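Local structure of extracellular matrix-binding protein EbhA (Staphylococcus aureus, 2DGJ) at residues A151-S154 with K155-A158; R192-A195 with A196-G199; G240-G243 with V244-K247; S209-N212 with T213-L217. The protein probably serves as a cell wall-associated adhesin that binds extracellular matrix, this fragment being a rod-like piece of alternately connected three-helix bundles. All coordinates share one frame; numbering follows the deposited sequence.

How the contacts relate
Along the chain the order is contact 1, contact 2, contact 4, contact 3. Contact 1 is the first turn of helix 153-170, and contact 2 runs from the end of helix 180-194 into the connection to helix 199-215; both lie within one FIVAR domain. Their centres are about 8 Å apart, and they touch through a probable hydrogen bond between Asp152 OD2 and Asn198 ND2 (2.6 Å). Contact 4, late in helix 199-215, and contact 3, in helix 238-250, belong to a GA module, with centres about 11 Å apart and Val241 packed on Ala210. Helix 199-215 follows contact 2 directly and carries contact 4 about 28 Å on, centre to centre, consistent with a string of linked bundles.

Contact 1 of 4, residues A151-S154 with K155-A158; sequences ADES and KRNA
The backbone N-H groups of Arg156, Asn157 and Ala158 bond to the carbonyls of Asp152, Glu153 and Ser154, the i to i+4 pattern that defines the first turn of helix 153-170. The straightest of the three is Arg156 N to Asp152 O, 2.9 Å with an N-H...O angle of 162°. Asp152 holds the N-cap position, but its carboxylate makes no capping bond; it is hydrogen-bonded to Asn198 through OD2 and to Asn202 through OD1. The aliphatic part of Lys155 runs beside Asp152 in the same direction, CD lying 3.4 Å from Asp152 OD2, while Lys155 NZ stays 4.3 Å from Asp152 OD2, too far for a salt bridge. Arg156 instead folds back over the start of the turn, because its chain bends at chi3 (-54°). The guanidinium lays one face against Glu153 CA, 3.4 Å above its plane and offset toward the rim, and at its edge NH1 makes a weak, bent hydrogen bond to Ala151 O (N-H...O angle 122°). Nearer the backbone, Arg156 CG packs on Ala151 CB (3.7 Å). Glu153 and Asn157 point the same way and are bridged by one water, which donates weakly to Glu153 OE2 and over a shorter distance to Asn157 OD1.

Contact 2 of 4, residues R192-A195 with A196-G199; sequences RAKA and ALNG
The Leu197 N-H sits above the plane of the Lys194 carbonyl: Leu197 N donates to Lys194 O at 3.3 Å from 69° out of that plane, and therefore not along a lone pair. The same N-H is shared with the neighbouring carbonyl, Leu197 N reaching Ala193 O in a weak bond of 3.5 Å. Ala193 O also receives a weak bond from Ala196 N (3.2 Å). Helical bonding thus thins out where helix 180-194 gives way to the connection before helix 199-215, leaving one weak i to i+4 bond and two of i to i+3 spacing. Side chains follow the same turn. Ala196 CB sits 3.3 Å from both Arg192 O and Ala193 O. Leu197 bends back so that CD2 comes to 3.1 Å from Lys194 O, a tight approach, and to 4.2 Å from Lys194 CG; its chi2 of -6° is nearly eclipsed, which suggests strain or an imprecisely placed branch. Leu197 also packs on Tyr159 and Thr142, and Ile43 of the second subunit packs on Ala195. With one moderate and two weak backbone bonds, and an aliphatic contact between Leu197 and Lys194, the two segments have little directional hold on each other; their polar side chains find partners elsewhere, the extended Lys194 in a salt bridge with Asp138 and Asn198 in a hydrogen bond with Asp152.

Contact 3 of 4, residues G240-G243 with V244-K247; sequences GVNG and VKDK
A chi1 of -69° sets Asp246 CG anti to its own carbonyl carbon and folds the carboxylate back beside the previous turn, where OD2 comes to 2.9 Å from Asn242 O. Val244, with CG1 anti to the backbone N (chi1 177°), likewise sends its other branch backward, CG2 reaching 3.4 Å from Gly240 O. Both groups ride on a turn of helix 238-250. Lys245 N bonds to Val241 O at 3.1 Å in the carbonyl plane, whereas the Val244 N-H is shared by two weak bonds, to Gly240 O and to Val241 O. Asp246 N to Asn242 O (3.0 Å) and Lys247 N to Gly243 O (3.1 Å) continue the ladder. The valines form the buried side of the helix in a three-helix bundle: Val241 packs on Leu203 and Ala210 of helix 199-215, and Val244 on Leu228 and Val232 of helix 222-234. Lys247 NZ bonds to Gln231 of helix 222-234, a residue that Val244 also touches. The Asp246 approach is the odd feature, because both oxygens are acceptors. Asn242 O already takes the Asp246 N-H, from 35° out of its plane, so a nearby carboxylate oxygen is probably unfavourable, and the modelled rotamer may be imprecise.

Contact 4 of 4, residues S209-N212 with T213-L217; sequences SATN and TINGL
Thr213 OG1 lies between two carbonyl oxygens of the preceding turn, Ser209 O at 2.7 Å and Ala210 O at 2.6 Å. Either can accept its one proton, and the geometry does not choose between them. A chi1 of 43° places this hydroxyl between its backbone N and carbonyl carbon, folded against the helix. Both acceptors also have backbone donors: Thr213 N bonds to Ser209 O at 2.9 Å, and Ile214 N to Ala210 O at 3.0 Å. The threonine methyl is squeezed as well, Thr213 CG2 approaching Ser209 O to 3.0 Å. This is the last part of helix 199-215, which packs with helices 222-234 and 238-250 as a three-helix bundle within a GA module. Ile214 faces Leu228 and Val232, and Thr213 touches Lys245. Nearer the helix end, Asn215 N donates to Thr211 O with an N-H...O angle of 162°, while Gly216 N reaches Asn212 O only weakly, at 3.4 Å. The hydroxyl of Thr211 is hydrogen-bonded to Lys207 O one turn earlier; its chi1 of -70° sets CG2 anti to the backbone N, alongside Asn215, with Thr211 CG2 4.0 Å from Asn215 ND2. Lysines of helix 222-234 take up several acceptors at this end: Lys225 NZ bonds to Asn215 O and weakly to Leu217 O, and Lys229 NZ weakly to Asn215 OD1. Leu217 N donates to Ile214 O at 3.1 Å.

Contact 1 of 4, residues A151-S154 with K155-A158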
# COMPACT_ATOMS: atom_id res chain seq x y z
N ALA A 151 16.76 -30.19 33.08
CA ALA A 151 16.71 -30.47 31.65
C ALA A 151 18.08 -30.98 31.24
O ALA A 151 19.08 -30.64 31.88
CB ALA A 151 16.37 -29.19 30.89
N ASP A 152 18.13 -31.80 30.19
CA ASP A 152 19.42 -32.31 29.72
C ASP A 152 20.35 -31.10 29.55
O ASP A 152 19.94 -30.06 29.03
CB ASP A 152 19.26 -33.04 28.39
CG ASP A 152 18.31 -34.23 28.49
OD1 ASP A 152 18.43 -34.99 29.46
OD2 ASP A 152 17.46 -34.40 27.59
N GLU A 153 21.60 -31.24 29.98
CA GLU A 153 22.55 -30.15 29.87
C GLU A 153 22.60 -29.49 28.50
O GLU A 153 22.70 -28.27 28.41
CB GLU A 153 23.95 -30.63 30.26
CG GLU A 153 25.04 -29.62 29.93
CD GLU A 153 26.37 -29.93 30.60
OE1 GLU A 153 26.74 -31.12 30.70
OE2 GLU A 153 27.05 -28.97 31.02
N SER A 154 22.52 -30.28 27.44
CA SER A 154 22.57 -29.72 26.09
C SER A 154 21.36 -28.83 25.86
O SER A 154 21.46 -27.81 25.18
CB SER A 154 22.60 -30.83 25.03
OG SER A 154 21.30 -31.37 24.83
N LYS A 155 20.22 -29.24 26.41
CA LYS A 155 18.99 -28.46 26.27
C LYS A 155 19.08 -27.16 27.08
O LYS A 155 18.69 -26.10 26.59
CB LYS A 155 17.80 -29.29 26.75
CG LYS A 155 17.28 -30.28 25.72
CD LYS A 155 16.43 -31.36 26.35
CE LYS A 155 15.39 -31.91 25.38
NZ LYS A 155 15.95 -32.39 24.09
N ARG A 156 19.59 -27.24 28.31
CA ARG A 156 19.72 -26.06 29.15
C ARG A 156 20.64 -25.04 28.47
O ARG A 156 20.39 -23.84 28.50
CB ARG A 156 20.32 -26.41 30.52
CG ARG A 156 19.47 -27.32 31.39
CD ARG A 156 19.95 -27.26 32.83
NE ARG A 156 21.37 -27.54 32.93
CZ ARG A 156 21.89 -28.76 33.08
NH1 ARG A 156 21.09 -29.82 33.15
NH2 ARG A 156 23.20 -28.91 33.16
N ASN A 157 21.70 -25.55 27.85
CA ASN A 157 22.67 -24.70 27.17
C ASN A 157 22.08 -24.04 25.94
O ASN A 157 22.38 -22.88 25.65
CB ASN A 157 23.91 -25.52 26.78
CG ASN A 157 24.85 -25.76 27.95
OD1 ASN A 157 24.47 -25.59 29.11
ND2 ASN A 157 26.08 -26.17 27.65
N ALA A 158 21.24 -24.78 25.22
CA ALA A 158 20.62 -24.25 24.01
C ALA A 158 19.70 -23.09 24.36
O ALA A 158 19.63 -22.10 23.63
CB ALA A 158 19.84 -25.35 23.30
O HOH W 1 26.52 -25.70 30.99

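Contact 2 of 4, residues R192-A195 with A196-G199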
# COMPACT_ATOMS: atom_id res chain seq x y z
N ARG A 192 11.75 -22.63 20.38
CA ARG A 192 12.05 -24.05 20.28
C ARG A 192 12.97 -24.58 21.38
O ARG A 192 12.81 -25.71 21.85
CB ARG A 192 12.63 -24.35 18.89
CG ARG A 192 11.56 -24.23 17.82
CD ARG A 192 12.03 -24.48 16.39
NE ARG A 192 10.87 -24.51 15.49
CZ ARG A 192 10.94 -24.48 14.16
NH1 ARG A 192 12.12 -24.41 13.55
NH2 ARG A 192 9.82 -24.52 13.44
N ALA A 193 13.93 -23.76 21.81
CA ALA A 193 14.84 -24.17 22.87
C ALA A 193 14.10 -24.30 24.19
O ALA A 193 14.33 -25.23 24.95
CB ALA A 193 15.97 -23.16 23.01
N LYS A 194 13.20 -23.36 24.45
CA LYS A 194 12.43 -23.35 25.68
C LYS A 194 11.43 -24.50 25.73
O LYS A 194 11.24 -25.13 26.77
CB LYS A 194 11.68 -22.02 25.82
CG LYS A 194 10.83 -21.90 27.08
CD LYS A 194 9.93 -20.68 27.00
CE LYS A 194 8.98 -20.61 28.18
NZ LYS A 194 7.94 -19.58 27.96
N ALA A 195 10.79 -24.77 24.59
CA ALA A 195 9.82 -25.85 24.50
C ALA A 195 10.52 -27.19 24.56
O ALA A 195 9.87 -28.23 24.66
CB ALA A 195 9.02 -25.73 23.21
N ALA A 196 11.85 -27.17 24.48
CA ALA A 196 12.64 -28.38 24.51
C ALA A 196 13.01 -28.81 25.94
O ALA A 196 13.22 -29.99 26.19
CB ALA A 196 13.91 -28.19 23.67
N LEU A 197 13.10 -27.84 26.86
CA LEU A 197 13.43 -28.15 28.26
C LEU A 197 12.63 -29.36 28.70
O LEU A 197 11.41 -29.37 28.59
CB LEU A 197 13.12 -26.95 29.16
CG LEU A 197 14.15 -25.83 29.32
CD1 LEU A 197 15.46 -26.18 28.61
CD2 LEU A 197 13.57 -24.54 28.77
N ASN A 198 13.31 -30.38 29.22
CA ASN A 198 12.63 -31.61 29.62
C ASN A 198 12.85 -32.05 31.06
O ASN A 198 12.74 -33.24 31.38
CB ASN A 198 13.05 -32.74 28.66
CG ASN A 198 14.54 -33.02 28.70
OD1 ASN A 198 15.34 -32.14 29.03
ND2 ASN A 198 14.93 -34.24 28.34
N GLY A 199 13.16 -31.10 31.94
CA GLY A 199 13.38 -31.45 33.33
C GLY A 199 12.18 -32.18 33.90
O GLY A 199 12.33 -33.12 34.69

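Contact 3 of 4, residues G240-G243 with V244-K247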
# COMPACT_ATOMS: atom_id res chain seq x y z
N GLY A 240 17.57 -35.35 43.82
CA GLY A 240 16.89 -35.71 45.05
C GLY A 240 16.47 -37.17 44.98
O GLY A 240 16.60 -37.90 45.96
N VAL A 241 15.99 -37.58 43.81
CA VAL A 241 15.55 -38.95 43.59
C VAL A 241 16.74 -39.90 43.70
O VAL A 241 16.69 -40.89 44.43
CB VAL A 241 14.93 -39.11 42.19
CG1 VAL A 241 14.73 -40.59 41.87
CG2 VAL A 241 13.60 -38.39 42.13
N ASN A 242 17.80 -39.59 42.97
CA ASN A 242 19.01 -40.41 42.96
C ASN A 242 19.70 -40.49 44.32
O ASN A 242 20.43 -41.45 44.59
CB ASN A 242 19.97 -39.86 41.91
CG ASN A 242 19.46 -40.05 40.50
OD1 ASN A 242 19.80 -39.29 39.59
ND2 ASN A 242 18.63 -41.07 40.31
N GLY A 243 19.49 -39.49 45.16
CA GLY A 243 20.09 -39.51 46.48
C GLY A 243 19.44 -40.60 47.31
O GLY A 243 20.11 -41.29 48.08
N VAL A 244 18.14 -40.75 47.13
CA VAL A 244 17.37 -41.76 47.84
C VAL A 244 17.76 -43.14 47.33
O VAL A 244 17.97 -44.07 48.11
CB VAL A 244 15.86 -41.58 47.63
CG1 VAL A 244 15.08 -42.70 48.32
CG2 VAL A 244 15.43 -40.22 48.16
N LYS A 245 17.86 -43.27 46.01
CA LYS A 245 18.24 -44.54 45.40
C LYS A 245 19.59 -45.00 45.94
O LYS A 245 19.76 -46.15 46.34
CB LYS A 245 18.30 -44.41 43.88
CG LYS A 245 18.34 -45.74 43.15
CD LYS A 245 19.65 -45.97 42.42
CE LYS A 245 19.80 -45.04 41.22
NZ LYS A 245 21.05 -45.32 40.45
N ASP A 246 20.56 -44.09 45.96
CA ASP A 246 21.89 -44.41 46.46
C ASP A 246 21.82 -44.85 47.91
O ASP A 246 22.49 -45.79 48.33
CB ASP A 246 22.84 -43.21 46.34
CG ASP A 246 23.17 -42.88 44.89
OD1 ASP A 246 23.32 -43.82 44.09
OD2 ASP A 246 23.29 -41.68 44.57
N LYS A 247 20.99 -44.16 48.69
CA LYS A 247 20.84 -44.48 50.10
C LYS A 247 20.32 -45.90 50.21
O LYS A 247 20.65 -46.61 51.16
CB LYS A 247 19.86 -43.51 50.77
CG LYS A 247 19.64 -43.75 52.26
CD LYS A 247 18.99 -42.55 52.93
CE LYS A 247 17.64 -42.21 52.31
NZ LYS A 247 17.05 -41.00 52.93

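Contact 4 of 4, residues S209-N212 with T213-L217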
# COMPACT_ATOMS: atom_id res chain seq x y z
N SER A 209 12.48 -45.30 37.29
CA SER A 209 13.60 -46.23 37.30
C SER A 209 14.14 -46.43 38.70
O SER A 209 14.57 -47.53 39.06
CB SER A 209 14.73 -45.74 36.38
OG SER A 209 15.45 -44.68 36.98
N ALA A 210 14.12 -45.36 39.49
CA ALA A 210 14.60 -45.42 40.87
C ALA A 210 13.69 -46.30 41.72
O ALA A 210 14.15 -47.06 42.56
CB ALA A 210 14.69 -44.03 41.46
N THR A 211 12.38 -46.17 41.49
CA THR A 211 11.40 -46.95 42.24
C THR A 211 11.50 -48.43 41.88
O THR A 211 11.45 -49.29 42.74
CB THR A 211 9.96 -46.47 41.94
OG1 THR A 211 9.77 -45.17 42.53
CG2 THR A 211 8.94 -47.43 42.52
N ASN A 212 11.65 -48.71 40.59
CA ASN A 212 11.77 -50.09 40.14
C ASN A 212 13.09 -50.71 40.59
O ASN A 212 13.16 -51.90 40.86
CB ASN A 212 11.64 -50.17 38.61
CG ASN A 212 10.25 -49.82 38.12
OD1 ASN A 212 9.26 -50.04 38.82
ND2 ASN A 212 10.17 -49.30 36.90
N THR A 213 14.14 -49.89 40.65
CA THR A 213 15.44 -50.39 41.08
C THR A 213 15.40 -50.71 42.57
O THR A 213 15.91 -51.74 43.00
CB THR A 213 16.56 -49.36 40.81
OG1 THR A 213 16.11 -48.06 41.18
CG2 THR A 213 16.94 -49.36 39.34
N ILE A 214 14.78 -49.83 43.36
CA ILE A 214 14.68 -50.06 44.80
C ILE A 214 13.90 -51.34 45.09
O ILE A 214 14.30 -52.15 45.92
CB ILE A 214 13.98 -48.87 45.50
CG1 ILE A 214 14.94 -47.68 45.59
CG2 ILE A 214 13.52 -49.28 46.90
CD1 ILE A 214 14.36 -46.45 46.28
N ASN A 215 12.78 -51.51 44.39
CA ASN A 215 11.94 -52.69 44.58
C ASN A 215 12.70 -53.98 44.37
O ASN A 215 12.40 -55.00 44.99
CB ASN A 215 10.74 -52.65 43.63
CG ASN A 215 9.46 -52.21 44.31
OD1 ASN A 215 9.07 -52.76 45.35
ND2 ASN A 215 8.78 -51.22 43.73
N GLY A 216 13.70 -53.94 43.48
CA GLY A 216 14.47 -55.13 43.17
C GLY A 216 15.76 -55.35 43.94
O GLY A 216 16.48 -56.30 43.66
N LEU A 217 16.05 -54.49 44.91
CA LEU A 217 17.27 -54.63 45.70
C LEU A 217 17.17 -55.78 46.70
O LEU A 217 16.16 -55.94 47.39
CB LEU A 217 17.58 -53.32 46.42
CG LEU A 217 18.62 -52.40 45.75
CD1 LEU A 217 18.39 -52.35 44.25
CD2 LEU A 217 18.54 -51.01 46.37